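Local coordinates for protein aminotransferase, class I (Staphylococcus aureus, PDB 2O1B) that probably catalyses pyridoxal-phosphate-dependent transfer of amino groups between amino acids and 2-oxo acids, as an aspartate aminotransferase-like class I enzyme, at residues I337-E350 with K368-L382. Sequence-based numbering, arbitrary orientation.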
loop_
_atom_site.group_PDB
_atom_site.type_symbol
_atom_site.label_atom_id
_atom_site.label_comp_id
_atom_site.label_asym_id
_atom_site.label_seq_id
_atom_site.Cartn_x
_atom_site.Cartn_y
_atom_site.Cartn_z
ATOM N N ILE A 337 -17.051 -7.278 -17.225
ATOM C CA ILE A 337 -16.357 -7.370 -18.503
ATOM C C ILE A 337 -16.124 -8.830 -18.965
ATOM O O ILE A 337 -15.333 -9.067 -19.871
ATOM C CB ILE A 337 -15.012 -6.578 -18.464
ATOM C CG1 ILE A 337 -14.053 -7.172 -17.423
ATOM C CG2 ILE A 337 -15.267 -5.064 -18.197
ATOM C CD1 ILE A 337 -12.653 -6.622 -17.503
ATOM N N TYR A 338 -16.822 -9.788 -18.348
ATOM C CA TYR A 338 -16.594 -11.216 -18.623
ATOM C C TYR A 338 -17.839 -11.980 -19.086
ATOM O O TYR A 338 -18.975 -11.521 -18.898
ATOM C CB TYR A 338 -16.024 -11.930 -17.389
ATOM C CG TYR A 338 -15.004 -11.152 -16.592
ATOM C CD1 TYR A 338 -13.649 -11.185 -16.928
ATOM C CD2 TYR A 338 -15.389 -10.402 -15.479
ATOM C CE1 TYR A 338 -12.701 -10.477 -16.187
ATOM C CE2 TYR A 338 -14.450 -9.692 -14.734
ATOM C CZ TYR A 338 -13.108 -9.738 -15.090
ATOM O OH TYR A 338 -12.175 -9.036 -14.351
ATOM N N VAL A 339 -17.620 -13.153 -19.686
ATOM C CA VAL A 339 -18.682 -14.164 -19.790
ATOM C C VAL A 339 -18.280 -15.429 -19.005
ATOM O O VAL A 339 -17.130 -15.854 -19.048
ATOM C CB VAL A 339 -19.094 -14.454 -21.264
ATOM C CG1 VAL A 339 -20.252 -15.466 -21.342
ATOM C CG2 VAL A 339 -19.510 -13.162 -21.967
ATOM N N TRP A 340 -19.235 -15.974 -18.256
ATOM C CA TRP A 340 -19.058 -17.138 -17.373
ATOM C C TRP A 340 -19.566 -18.324 -18.184
ATOM O O TRP A 340 -20.770 -18.451 -18.418
ATOM C CB TRP A 340 -19.887 -16.890 -16.099
ATOM C CG TRP A 340 -19.813 -17.838 -14.917
ATOM C CD1 TRP A 340 -20.875 -18.403 -14.272
ATOM C CD2 TRP A 340 -18.644 -18.251 -14.191
ATOM N NE1 TRP A 340 -20.451 -19.157 -13.205
ATOM C CE2 TRP A 340 -19.084 -19.076 -13.126
ATOM C CE3 TRP A 340 -17.271 -17.996 -14.327
ATOM C CZ2 TRP A 340 -18.198 -19.677 -12.229
ATOM C CZ3 TRP A 340 -16.383 -18.596 -13.426
ATOM C CH2 TRP A 340 -16.848 -19.427 -12.394
ATOM N N LEU A 341 -18.624 -19.164 -18.643
ATOM C CA LEU A 341 -18.882 -20.253 -19.595
ATOM C C LEU A 341 -18.809 -21.605 -18.898
ATOM O O LEU A 341 -17.872 -21.859 -18.148
ATOM C CB LEU A 341 -17.803 -20.233 -20.692
ATOM C CG LEU A 341 -17.933 -20.741 -22.139
ATOM C CD1 LEU A 341 -16.708 -21.573 -22.485
ATOM C CD2 LEU A 341 -19.203 -21.520 -22.468
ATOM N N GLU A 342 -19.780 -22.478 -19.160
ATOM C CA GLU A 342 -19.710 -23.866 -18.689
ATOM C C GLU A 342 -18.557 -24.618 -19.344
ATOM O O GLU A 342 -18.280 -24.434 -20.535
ATOM C CB GLU A 342 -21.017 -24.614 -18.991
ATOM C CG GLU A 342 -22.234 -24.092 -18.235
ATOM C CD GLU A 342 -23.367 -25.114 -18.135
ATOM O OE1 GLU A 342 -23.096 -26.332 -18.098
ATOM O OE2 GLU A 342 -24.537 -24.688 -18.096
ATOM N N THR A 343 -17.875 -25.450 -18.557
ATOM C CA THR A 343 -16.988 -26.457 -19.118
ATOM C C THR A 343 -17.825 -27.610 -19.694
ATOM O O THR A 343 -18.939 -27.881 -19.216
ATOM C CB THR A 343 -15.984 -27.012 -18.095
ATOM O OG1 THR A 343 -16.680 -27.688 -17.035
ATOM C CG2 THR A 343 -15.096 -25.893 -17.547
ATOM N N PRO A 344 -17.302 -28.288 -20.733
ATOM C CA PRO A 344 -18.027 -29.411 -21.300
ATOM C C PRO A 344 -17.888 -30.619 -20.397
ATOM O O PRO A 344 -16.989 -30.630 -19.542
ATOM C CB PRO A 344 -17.311 -29.656 -22.629
ATOM C CG PRO A 344 -15.981 -29.086 -22.475
ATOM C CD PRO A 344 -16.025 -28.049 -21.425
ATOM N N PRO A 345 -18.777 -31.622 -20.556
ATOM C CA PRO A 345 -18.634 -32.827 -19.736
ATOM C C PRO A 345 -17.249 -33.467 -19.896
ATOM O O PRO A 345 -16.678 -33.465 -20.996
ATOM C CB PRO A 345 -19.736 -33.769 -20.252
ATOM C CG PRO A 345 -20.349 -33.110 -21.429
ATOM C CD PRO A 345 -19.949 -31.676 -21.453
ATOM N N GLY A 346 -16.715 -33.988 -18.795
ATOM C CA GLY A 346 -15.417 -34.652 -18.802
ATOM C C GLY A 346 -14.230 -33.713 -18.638
ATOM O O GLY A 346 -13.095 -34.168 -18.607
ATOM N N TYR A 347 -14.500 -32.411 -18.570
ATOM C CA TYR A 347 -13.494 -31.384 -18.251
ATOM C C TYR A 347 -13.908 -30.576 -17.028
ATOM O O TYR A 347 -15.004 -30.035 -16.996
ATOM C CB TYR A 347 -13.340 -30.389 -19.407
ATOM C CG TYR A 347 -12.800 -30.982 -20.671
ATOM C CD1 TYR A 347 -13.622 -31.735 -21.516
ATOM C CD2 TYR A 347 -11.465 -30.791 -21.035
ATOM C CE1 TYR A 347 -13.140 -32.269 -22.681
ATOM C CE2 TYR A 347 -10.969 -31.327 -22.210
ATOM C CZ TYR A 347 -11.815 -32.076 -23.025
ATOM O OH TYR A 347 -11.343 -32.631 -24.189
ATOM N N ASP A 348 -13.037 -30.472 -16.031
ATOM C CA ASP A 348 -13.230 -29.456 -15.007
ATOM C C ASP A 348 -12.641 -28.130 -15.517
ATOM O O ASP A 348 -12.178 -28.060 -16.667
ATOM C CB ASP A 348 -12.695 -29.890 -13.626
ATOM C CG ASP A 348 -11.183 -30.074 -13.579
ATOM O OD1 ASP A 348 -10.428 -29.384 -14.298
ATOM O OD2 ASP A 348 -10.737 -30.916 -12.775
ATOM N N SER A 349 -12.686 -27.085 -14.686
ATOM C CA SER A 349 -12.254 -25.750 -15.100
ATOM C C SER A 349 -10.765 -25.698 -15.462
ATOM O O SER A 349 -10.360 -25.004 -16.404
ATOM C CB SER A 349 -12.594 -24.712 -14.024
ATOM O OG SER A 349 -11.694 -24.762 -12.933
ATOM N N GLU A 350 -9.961 -26.443 -14.715
ATOM C CA GLU A 350 -8.515 -26.452 -14.920
ATOM C C GLU A 350 -8.117 -27.318 -16.115
ATOM O O GLU A 350 -7.208 -26.963 -16.873
ATOM C CB GLU A 350 -7.801 -26.884 -13.639
ATOM C CG GLU A 350 -7.955 -25.885 -12.485
ATOM C CD GLU A 350 -7.219 -26.313 -11.215
ATOM O OE1 GLU A 350 -6.282 -25.592 -10.814
ATOM O OE2 GLU A 350 -7.568 -27.362 -10.618
ATOM N N LYS A 368 -12.142 -22.412 -10.795
ATOM C CA LYS A 368 -11.774 -23.006 -9.493
ATOM C C LYS A 368 -11.371 -21.998 -8.404
ATOM O O LYS A 368 -11.969 -22.004 -7.334
ATOM C CB LYS A 368 -10.724 -24.117 -9.624
ATOM C CG LYS A 368 -10.293 -24.705 -8.268
ATOM C CD LYS A 368 -9.785 -26.132 -8.396
ATOM C CE LYS A 368 -9.168 -26.643 -7.095
ATOM N NZ LYS A 368 -10.080 -26.451 -5.932
ATOM N N PRO A 369 -10.357 -21.143 -8.670
ATOM C CA PRO A 369 -9.961 -20.139 -7.681
ATOM C C PRO A 369 -11.077 -19.179 -7.246
ATOM O O PRO A 369 -10.938 -18.517 -6.227
ATOM C CB PRO A 369 -8.838 -19.363 -8.386
ATOM C CG PRO A 369 -8.978 -19.674 -9.816
ATOM C CD PRO A 369 -9.515 -21.063 -9.876
ATOM N N PHE A 370 -12.169 -19.106 -7.999
ATOM C CA PHE A 370 -13.313 -18.269 -7.623
ATOM C C PHE A 370 -14.249 -18.983 -6.640
ATOM O O PHE A 370 -15.188 -18.386 -6.100
ATOM C CB PHE A 370 -14.059 -17.816 -8.872
ATOM C CG PHE A 370 -13.211 -17.009 -9.818
ATOM C CD1 PHE A 370 -12.957 -15.668 -9.567
ATOM C CD2 PHE A 370 -12.658 -17.601 -10.958
ATOM C CE1 PHE A 370 -12.172 -14.919 -10.429
ATOM C CE2 PHE A 370 -11.878 -16.855 -11.837
ATOM C CZ PHE A 370 -11.628 -15.519 -11.573
ATOM N N GLY A 371 -13.953 -20.251 -6.384
ATOM C CA GLY A 371 -14.685 -21.052 -5.413
ATOM C C GLY A 371 -15.105 -22.390 -5.986
ATOM O O GLY A 371 -15.030 -22.599 -7.208
ATOM N N GLU A 372 -15.532 -23.280 -5.082
ATOM C CA GLU A 372 -16.084 -24.600 -5.380
ATOM C C GLU A 372 -17.149 -24.563 -6.484
ATOM O O GLU A 372 -17.192 -25.438 -7.351
ATOM C CB GLU A 372 -16.697 -25.180 -4.094
ATOM C CG GLU A 372 -16.604 -26.696 -3.923
ATOM C CD GLU A 372 -17.007 -27.152 -2.523
ATOM O OE1 GLU A 372 -17.171 -26.283 -1.639
ATOM O OE2 GLU A 372 -17.163 -28.377 -2.296
ATOM N N ASN A 373 -18.003 -23.546 -6.439
ATOM C CA ASN A 373 -19.094 -23.379 -7.393
ATOM C C ASN A 373 -18.629 -22.953 -8.784
ATOM O O ASN A 373 -19.436 -22.884 -9.710
ATOM C CB ASN A 373 -20.136 -22.396 -6.866
ATOM C CG ASN A 373 -20.908 -22.947 -5.699
ATOM O OD1 ASN A 373 -20.976 -24.168 -5.505
ATOM N ND2 ASN A 373 -21.488 -22.059 -4.901
ATOM N N GLY A 374 -17.335 -22.670 -8.913
ATOM C CA GLY A 374 -16.717 -22.343 -10.191
ATOM C C GLY A 374 -16.019 -23.544 -10.812
ATOM O O GLY A 374 -15.442 -23.430 -11.878
ATOM N N ASN A 375 -16.093 -24.704 -10.159
ATOM C CA ASN A 375 -15.383 -25.893 -10.626
ATOM C C ASN A 375 -15.660 -26.290 -12.088
ATOM O O ASN A 375 -14.790 -26.852 -12.764
ATOM C CB ASN A 375 -15.660 -27.089 -9.704
ATOM C CG ASN A 375 -14.584 -28.135 -9.785
ATOM O OD1 ASN A 375 -13.398 -27.826 -9.668
ATOM N ND2 ASN A 375 -14.983 -29.388 -9.993
ATOM N N ARG A 376 -16.865 -25.994 -12.568
ATOM C CA ARG A 376 -17.256 -26.378 -13.925
ATOM C C ARG A 376 -17.620 -25.185 -14.810
ATOM O O ARG A 376 -18.521 -25.259 -15.652
ATOM C CB ARG A 376 -18.349 -27.444 -13.900
ATOM C CG ARG A 376 -17.949 -28.667 -13.066
ATOM C CD ARG A 376 -18.184 -29.978 -13.783
ATOM N NE ARG A 376 -17.583 -31.098 -13.049
ATOM C CZ ARG A 376 -16.560 -31.837 -13.473
ATOM N NH1 ARG A 376 -15.998 -31.613 -14.662
ATOM N NH2 ARG A 376 -16.106 -32.826 -12.712
ATOM N N TYR A 377 -16.890 -24.090 -14.609
ATOM C CA TYR A 377 -16.991 -22.909 -15.454
ATOM C C TYR A 377 -15.620 -22.321 -15.712
ATOM O O TYR A 377 -14.682 -22.575 -14.973
ATOM C CB TYR A 377 -17.793 -21.809 -14.779
ATOM C CG TYR A 377 -19.253 -22.078 -14.604
ATOM C CD1 TYR A 377 -20.178 -21.593 -15.522
ATOM C CD2 TYR A 377 -19.715 -22.815 -13.517
ATOM C CE1 TYR A 377 -21.526 -21.841 -15.370
ATOM C CE2 TYR A 377 -21.064 -23.059 -13.353
ATOM C CZ TYR A 377 -21.961 -22.571 -14.286
ATOM O OH TYR A 377 -23.311 -22.804 -14.121
ATOM N N VAL A 378 -15.537 -21.502 -16.747
ATOM C CA VAL A 378 -14.372 -20.679 -16.984
ATOM C C VAL A 378 -14.824 -19.239 -17.204
ATOM O O VAL A 378 -15.943 -18.999 -17.671
ATOM C CB VAL A 378 -13.517 -21.196 -18.172
ATOM C CG1 VAL A 378 -12.953 -22.588 -17.856
ATOM C CG2 VAL A 378 -14.331 -21.216 -19.471
ATOM N N ARG A 379 -13.955 -18.295 -16.843
ATOM C CA ARG A 379 -14.219 -16.874 -17.023
ATOM C C ARG A 379 -13.499 -16.360 -18.266
ATOM O O ARG A 379 -12.304 -16.616 -18.470
ATOM C CB ARG A 379 -13.756 -16.104 -15.783
ATOM C CG ARG A 379 -14.301 -14.683 -15.665
ATOM C CD ARG A 379 -13.521 -13.901 -14.602
ATOM N NE ARG A 379 -12.150 -13.631 -15.038
ATOM C CZ ARG A 379 -11.227 -12.986 -14.321
ATOM N NH1 ARG A 379 -11.510 -12.508 -13.109
ATOM N NH2 ARG A 379 -10.014 -12.800 -14.826
ATOM N N ILE A 380 -14.232 -15.633 -19.090
ATOM C CA ILE A 380 -13.740 -15.196 -20.389
ATOM C C ILE A 380 -13.820 -13.681 -20.448
ATOM O O ILE A 380 -14.907 -13.107 -20.340
ATOM C CB ILE A 380 -14.560 -15.839 -21.526
ATOM C CG1 ILE A 380 -14.212 -17.337 -21.636
ATOM C CG2 ILE A 380 -14.343 -15.103 -22.848
ATOM C CD1 ILE A 380 -15.058 -18.107 -22.625
ATOM N N SER A 381 -12.665 -13.040 -20.587
ATOM C CA SER A 381 -12.601 -11.580 -20.618
ATOM C C SER A 381 -12.880 -11.026 -22.004
ATOM O O SER A 381 -12.262 -11.442 -22.986
ATOM C CB SER A 381 -11.238 -11.097 -20.154
ATOM O OG SER A 381 -11.136 -9.682 -20.279
ATOM N N LEU A 382 -13.804 -10.074 -22.070
ATOM C CA LEU A 382 -14.137 -9.410 -23.323
ATOM C C LEU A 382 -13.274 -8.157 -23.521
ATOM O O LEU A 382 -13.529 -7.347 -24.404
ATOM C CB LEU A 382 -15.628 -9.063 -23.357
ATOM C CG LEU A 382 -16.628 -10.222 -23.253
ATOM C CD1 LEU A 382 -17.956 -9.729 -22.689
ATOM C CD2 LEU A 382 -16.825 -10.915 -24.590
HETATM O O HOH W 1 -21.007 -26.535 -15.418
HETATM O O HOH W 2 -17.834 -30.537 -16.814
HETATM O O HOH W 3 -11.625 -27.136 -11.628
#
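Tyr-338 and Arg-379 meet through different first torsions. The ring of Tyr-338 turns beside its own backbone N (chi1 -39°), while CG of Arg-379 stands trans to N and the chain bends at chi3 (69°). This lays the guanidinium flat on the tyrosine ring, centres 4.1 Å apart. Arg-379 CD sits over the same face, and Ile-337 CG1 covers the opposite one. Beyond the stack, Arg-379 NH1 hydrogen-bonds to Asn-192 OD1, and Tyr-338 OH hydrogen-bonds to Tyr-223 OH; both partners line the pyridoxal phosphate pocket.

Trp-340 and Tyr-377 form the second stack. It is offset and almost parallel, with planes at 4° and 3.9 Å between the centroids of the indole five-membered ring and the phenol ring. Trp-340 NE1 lies over the centre of the tyrosine ring. Tyr-377 CB makes a CH-pi contact over the indole six-membered ring, 3.3 Å from its centroid. Trp-340 NE1 also hydrogen-bonds to Tyr-167 OH.

The strands 338-342 and 377-381 are the antiparallel central pair of the small C-terminal domain sheet, as in fold-type I aminotransferases. Val-339 with Ile-380 and Leu-341 with Val-378 are hydrogen-bonded pairs. Their side chains line the face opposite Tyr-338, Trp-340 and Arg-379, where Leu-341 CD1 touches Ile-380 CD1 at 3.8 Å. Phe-352 and Phe-319 of two helices pack on this face.

Past the strand ends, Thr-343 N donates to Arg-376 O from above the carbonyl plane, at 3.0 Å. Water 1 donates to the same oxygen. Thr-343 OG1 donates to Tyr-347 O within its own loop. At the start of helix 349-360, Ser-349 N donates to Asn-375 O (2.9 Å). Ser-349 OG takes a weak bond from Lys-368 N, and water 3 links this hydroxyl to Asn-375 OD1.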